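Long-range contact in PrgB (Enterococcus faecalis, PDB 6EVU), which promotes cell aggregation, biofilm formation and conjugation by binding and compacting DNA, this chain being its adhesin domain: residues E6-E18 against K224-D236. Numbering follows the deposited sequence.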
loop_
_atom_site.group_PDB
_atom_site.type_symbol
_atom_site.label_atom_id
_atom_site.label_comp_id
_atom_site.label_asym_id
_atom_site.label_seq_id
_atom_site.Cartn_x
_atom_site.Cartn_y
_atom_site.Cartn_z
ATOM N N GLU A 6 -3.100 -24.085 8.367
ATOM C CA GLU A 6 -3.528 -22.794 7.820
ATOM C C GLU A 6 -3.585 -22.833 6.295
ATOM O O GLU A 6 -4.468 -22.213 5.688
ATOM C CB GLU A 6 -2.583 -21.666 8.266
ATOM C CG GLU A 6 -2.151 -21.684 9.729
ATOM C CD GLU A 6 -1.015 -20.706 9.992
ATOM O OE1 GLU A 6 -0.106 -21.045 10.783
ATOM O OE2 GLU A 6 -1.035 -19.597 9.408
ATOM N N LYS A 7 -2.622 -23.530 5.665
ATOM C CA LYS A 7 -2.704 -23.803 4.233
ATOM C C LYS A 7 -3.998 -24.540 3.892
ATOM O O LYS A 7 -4.639 -24.249 2.873
ATOM C CB LYS A 7 -1.482 -24.616 3.782
ATOM C CG LYS A 7 -0.147 -23.897 3.952
ATOM C CD LYS A 7 1.043 -24.841 3.828
ATOM C CE LYS A 7 2.316 -24.078 3.463
ATOM N NZ LYS A 7 3.447 -24.333 4.394
ATOM N N GLU A 8 -4.403 -25.493 4.742
ATOM C CA GLU A 8 -5.654 -26.210 4.514
ATOM C C GLU A 8 -6.857 -25.292 4.698
ATOM O O GLU A 8 -7.843 -25.405 3.960
ATOM C CB GLU A 8 -5.747 -27.427 5.442
ATOM C CG GLU A 8 -6.543 -28.596 4.865
ATOM C CD GLU A 8 -6.020 -29.057 3.506
ATOM O OE1 GLU A 8 -6.755 -29.811 2.827
ATOM O OE2 GLU A 8 -4.883 -28.686 3.116
ATOM N N VAL A 9 -6.791 -24.373 5.671
ATOM C CA VAL A 9 -7.855 -23.383 5.862
ATOM C C VAL A 9 -7.929 -22.435 4.667
ATOM O O VAL A 9 -9.015 -22.140 4.152
ATOM C CB VAL A 9 -7.645 -22.613 7.180
ATOM C CG1 VAL A 9 -8.561 -21.390 7.243
ATOM C CG2 VAL A 9 -7.883 -23.520 8.372
ATOM N N ALA A 10 -6.774 -21.936 4.212
ATOM C CA ALA A 10 -6.740 -21.093 3.021
ATOM C C ALA A 10 -7.358 -21.807 1.819
ATOM O O ALA A 10 -8.177 -21.226 1.097
ATOM C CB ALA A 10 -5.298 -20.670 2.722
ATOM N N GLU A 11 -7.000 -23.087 1.618
ATOM C CA GLU A 11 -7.356 -23.836 0.409
ATOM C C GLU A 11 -8.866 -24.072 0.300
ATOM O O GLU A 11 -9.450 -23.925 -0.785
ATOM C CB GLU A 11 -6.597 -25.168 0.409
ATOM C CG GLU A 11 -6.094 -25.684 -0.935
ATOM C CD GLU A 11 -7.200 -25.920 -1.945
ATOM O OE1 GLU A 11 -6.886 -25.970 -3.161
ATOM O OE2 GLU A 11 -8.379 -26.048 -1.523
ATOM N N TYR A 12 -9.513 -24.462 1.406
ATOM C CA TYR A 12 -10.961 -24.663 1.389
ATOM C C TYR A 12 -11.718 -23.363 1.121
ATOM O O TYR A 12 -12.772 -23.385 0.472
ATOM C CB TYR A 12 -11.433 -25.279 2.707
ATOM C CG TYR A 12 -12.898 -25.672 2.644
ATOM C CD1 TYR A 12 -13.296 -26.820 1.961
ATOM C CD2 TYR A 12 -13.885 -24.877 3.230
ATOM C CE1 TYR A 12 -14.623 -27.181 1.876
ATOM C CE2 TYR A 12 -15.233 -25.231 3.151
ATOM C CZ TYR A 12 -15.587 -26.384 2.475
ATOM O OH TYR A 12 -16.907 -26.752 2.377
ATOM N N ASN A 13 -11.192 -22.226 1.608
ATOM C CA ASN A 13 -11.826 -20.912 1.535
ATOM C C ASN A 13 -11.581 -20.175 0.215
ATOM O O ASN A 13 -12.162 -19.104 0.016
ATOM C CB ASN A 13 -11.339 -20.023 2.699
ATOM C CG ASN A 13 -12.024 -20.346 4.045
ATOM O OD1 ASN A 13 -11.412 -20.212 5.115
ATOM N ND2 ASN A 13 -13.297 -20.749 3.992
ATOM N N LYS A 14 -10.763 -20.715 -0.694
ATOM C CA LYS A 14 -10.299 -19.935 -1.845
ATOM C C LYS A 14 -11.458 -19.462 -2.721
ATOM O O LYS A 14 -11.512 -18.292 -3.123
ATOM C CB LYS A 14 -9.301 -20.757 -2.666
ATOM C CG LYS A 14 -8.511 -19.911 -3.633
ATOM C CD LYS A 14 -8.320 -18.471 -3.091
ATOM C CE LYS A 14 -7.692 -18.394 -1.697
ATOM N NZ LYS A 14 -6.472 -19.241 -1.549
ATOM N N HIS A 15 -12.401 -20.355 -3.019
ATOM C CA HIS A 15 -13.539 -20.061 -3.879
ATOM C C HIS A 15 -14.855 -20.090 -3.108
ATOM O O HIS A 15 -15.872 -20.583 -3.606
ATOM C CB HIS A 15 -13.592 -21.043 -5.045
ATOM C CG HIS A 15 -12.446 -20.898 -5.996
ATOM N ND1 HIS A 15 -11.579 -21.932 -6.279
ATOM C CD2 HIS A 15 -12.018 -19.837 -6.718
ATOM C CE1 HIS A 15 -10.670 -21.516 -7.140
ATOM N NE2 HIS A 15 -10.916 -20.251 -7.426
ATOM N N LYS A 16 -14.844 -19.588 -1.873
ATOM C CA LYS A 16 -16.053 -19.473 -1.073
ATOM C C LYS A 16 -16.131 -18.075 -0.477
ATOM O O LYS A 16 -15.140 -17.337 -0.435
ATOM C CB LYS A 16 -16.112 -20.545 0.042
ATOM C CG LYS A 16 -15.876 -21.959 -0.470
ATOM C CD LYS A 16 -16.656 -23.012 0.285
ATOM C CE LYS A 16 -16.226 -24.415 -0.163
ATOM N NZ LYS A 16 -15.731 -24.494 -1.585
ATOM N N ASN A 17 -17.334 -17.712 -0.034
ATOM C CA ASN A 17 -17.514 -16.520 0.778
ATOM C C ASN A 17 -17.404 -16.913 2.247
ATOM O O ASN A 17 -16.966 -18.014 2.579
ATOM C CB ASN A 17 -18.813 -15.839 0.403
ATOM C CG ASN A 17 -18.789 -15.353 -1.020
ATOM O OD1 ASN A 17 -17.838 -14.668 -1.436
ATOM N ND2 ASN A 17 -19.813 -15.736 -1.799
ATOM N N GLU A 18 -17.737 -16.007 3.156
ATOM C CA GLU A 18 -17.521 -16.340 4.554
ATOM C C GLU A 18 -18.377 -17.549 4.917
ATOM O O GLU A 18 -19.527 -17.671 4.480
ATOM C CB GLU A 18 -17.815 -15.147 5.473
ATOM C CG GLU A 18 -17.306 -15.359 6.912
ATOM C CD GLU A 18 -15.904 -14.763 7.148
ATOM O OE1 GLU A 18 -15.724 -13.518 7.101
ATOM O OE2 GLU A 18 -14.964 -15.575 7.334
ATOM N N LYS A 224 -7.969 -8.563 8.717
ATOM C CA LYS A 224 -9.317 -9.104 8.864
ATOM C C LYS A 224 -10.001 -9.173 7.502
ATOM O O LYS A 224 -9.962 -8.202 6.744
ATOM C CB LYS A 224 -10.132 -8.234 9.833
ATOM C CG LYS A 224 -9.722 -8.378 11.294
ATOM C CD LYS A 224 -10.059 -9.790 11.807
ATOM C CE LYS A 224 -10.138 -9.866 13.307
ATOM N NZ LYS A 224 -10.640 -11.203 13.714
ATOM N N TYR A 225 -10.649 -10.307 7.209
ATOM C CA TYR A 225 -11.291 -10.558 5.920
ATOM C C TYR A 225 -12.614 -9.795 5.819
ATOM O O TYR A 225 -13.356 -9.681 6.800
ATOM C CB TYR A 225 -11.564 -12.069 5.747
ATOM C CG TYR A 225 -12.345 -12.459 4.495
ATOM C CD1 TYR A 225 -11.799 -12.301 3.225
ATOM C CD2 TYR A 225 -13.641 -12.982 4.584
ATOM C CE1 TYR A 225 -12.501 -12.657 2.083
ATOM C CE2 TYR A 225 -14.368 -13.346 3.427
ATOM C CZ TYR A 225 -13.779 -13.177 2.179
ATOM O OH TYR A 225 -14.453 -13.504 1.037
ATOM N N ILE A 226 -12.903 -9.265 4.626
ATOM C CA ILE A 226 -14.220 -8.708 4.325
ATOM C C ILE A 226 -14.995 -9.728 3.519
ATOM O O ILE A 226 -14.480 -10.255 2.526
ATOM C CB ILE A 226 -14.126 -7.387 3.547
ATOM C CG1 ILE A 226 -13.320 -6.333 4.319
ATOM C CG2 ILE A 226 -15.516 -6.929 3.143
ATOM C CD1 ILE A 226 -12.953 -5.098 3.465
ATOM N N ASN A 227 -16.245 -10.000 3.926
ATOM C CA ASN A 227 -17.004 -11.038 3.241
ATOM C C ASN A 227 -17.228 -10.676 1.780
ATOM O O ASN A 227 -17.618 -9.549 1.454
ATOM C CB ASN A 227 -18.329 -11.280 3.936
ATOM C CG ASN A 227 -19.005 -12.553 3.437
ATOM O OD1 ASN A 227 -18.329 -13.497 3.026
ATOM N ND2 ASN A 227 -20.299 -12.594 3.484
ATOM N N GLY A 228 -16.972 -11.651 0.898
ATOM C CA GLY A 228 -17.074 -11.474 -0.531
ATOM C C GLY A 228 -15.834 -10.910 -1.176
ATOM O O GLY A 228 -15.778 -10.832 -2.410
ATOM N N SER A 229 -14.827 -10.535 -0.390
ATOM C CA SER A 229 -13.576 -10.039 -0.959
ATOM C C SER A 229 -12.779 -11.210 -1.518
ATOM O O SER A 229 -12.889 -12.357 -1.051
ATOM C CB SER A 229 -12.754 -9.302 0.086
ATOM O OG SER A 229 -11.424 -9.084 -0.402
ATOM N N TYR A 230 -12.012 -10.932 -2.562
ATOM C CA TYR A 230 -11.181 -11.970 -3.152
ATOM C C TYR A 230 -9.830 -12.057 -2.485
ATOM O O TYR A 230 -9.080 -12.994 -2.778
ATOM C CB TYR A 230 -10.996 -11.727 -4.655
ATOM C CG TYR A 230 -12.246 -12.054 -5.423
ATOM C CD1 TYR A 230 -13.335 -11.199 -5.379
ATOM C CD2 TYR A 230 -12.350 -13.225 -6.180
ATOM C CE1 TYR A 230 -14.527 -11.512 -6.059
ATOM C CE2 TYR A 230 -13.520 -13.530 -6.864
ATOM C CZ TYR A 230 -14.594 -12.657 -6.810
ATOM O OH TYR A 230 -15.769 -12.928 -7.475
ATOM N N VAL A 231 -9.549 -11.112 -1.590
ATOM C CA VAL A 231 -8.274 -10.985 -0.888
ATOM C C VAL A 231 -8.367 -11.778 0.403
ATOM O O VAL A 231 -9.192 -11.464 1.275
ATOM C CB VAL A 231 -7.978 -9.512 -0.574
ATOM C CG1 VAL A 231 -6.708 -9.386 0.302
ATOM C CG2 VAL A 231 -7.820 -8.703 -1.839
ATOM N N LYS A 232 -7.534 -12.808 0.532
ATOM C CA LYS A 232 -7.585 -13.716 1.677
ATOM C C LYS A 232 -6.208 -14.340 1.838
ATOM O O LYS A 232 -5.391 -14.311 0.921
ATOM C CB LYS A 232 -8.675 -14.825 1.547
ATOM C CG LYS A 232 -8.816 -15.475 0.168
ATOM C CD LYS A 232 -10.080 -16.378 0.059
ATOM C CE LYS A 232 -11.420 -15.596 0.111
ATOM N NZ LYS A 232 -12.621 -16.296 -0.496
ATOM N N LYS A 233 -5.953 -14.874 3.033
ATOM C CA LYS A 233 -4.620 -15.372 3.373
ATOM C C LYS A 233 -4.240 -16.612 2.570
ATOM O O LYS A 233 -4.999 -17.579 2.506
ATOM C CB LYS A 233 -4.519 -15.678 4.864
ATOM C CG LYS A 233 -3.074 -15.928 5.291
ATOM C CD LYS A 233 -2.929 -16.088 6.786
ATOM C CE LYS A 233 -1.459 -15.925 7.168
ATOM N NZ LYS A 233 -1.189 -16.599 8.463
ATOM N N GLN A 234 -3.052 -16.584 1.973
ATOM C CA GLN A 234 -2.562 -17.666 1.133
ATOM C C GLN A 234 -1.546 -18.516 1.882
ATOM O O GLN A 234 -1.102 -18.182 2.985
ATOM C CB GLN A 234 -1.934 -17.104 -0.139
ATOM C CG GLN A 234 -2.900 -16.245 -0.868
ATOM C CD GLN A 234 -4.148 -17.012 -1.189
ATOM O OE1 GLN A 234 -5.255 -16.558 -0.929
ATOM N NE2 GLN A 234 -3.980 -18.208 -1.747
ATOM N N ALA A 235 -1.144 -19.614 1.236
ATOM C CA ALA A 235 -0.228 -20.545 1.881
ATOM C C ALA A 235 1.106 -19.891 2.185
ATOM O O ALA A 235 1.802 -20.312 3.115
ATOM C CB ALA A 235 -0.009 -21.779 1.001
ATOM N N ASP A 236 1.470 -18.853 1.429
ATOM C CA ASP A 236 2.743 -18.176 1.630
ATOM C C ASP A 236 2.681 -17.097 2.711
ATOM O O ASP A 236 3.671 -16.374 2.902
ATOM C CB ASP A 236 3.245 -17.588 0.300
ATOM C CG ASP A 236 2.240 -16.641 -0.360
ATOM O OD1 ASP A 236 1.496 -15.970 0.374
ATOM O OD2 ASP A 236 2.212 -16.556 -1.613
HETATM O O HOH W 1 -21.219 -15.460 3.573
#
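Lys-232 reaches from its short strand to the type I turn Asn-13 to Lys-16, and its side chain carries the middle of the contact. CB points at the helical segment; CG sits between the backbone N and the carbonyl carbon (chi1 42°), which takes the chain across that of Lys-14 at a slant, with Lys-14 CE 3.6 Å from Lys-232 CG. CD touches both Lys-14 CE and the carbonyl oxygen of Asn-13, and CE continues past that same oxygen after the bend at chi3. At the tip, NZ donates 2.9 Å to Asn-13 O, nearly along the carbonyl axis, and more weakly to Lys-14 O; Lys-16 O is also close, 2.7 Å from Lys-232 NZ. The ammonium thus faces carbonyls of the turn. In this adhesin domain of an antigen I/II family protein, of the glucan-binding protein C type, the surface contact sets the N-terminal helix against the hairpin strand 232-233 and the residues just after it, and the chain beyond the helix against the loop leaving strand 221-225. Toward the start of the helix, Ala-10 CB presses on Lys-233 O at 3.1 Å, Lys-7 CG packs on Ala-235 CB, and the extended Lys-233 chain ends in a salt bridge, NZ to Glu-6 OE2 at 3.1 Å. Beyond the turn, Glu-18 N donates to Asn-227 OD1 (2.6 Å, 154° at the hydrogen), tilted 25° from the amide plane, while a water links Glu-18 O to Asn-227 ND2. Glu-18 OE1 meets the Tyr-225 ring at its edge, 3.3 Å from CD2, with carboxylate and ring almost perpendicular. The ring is anchored by its OH, which donates to Ser-229 O across the type II turn Ile-226 to Ser-229.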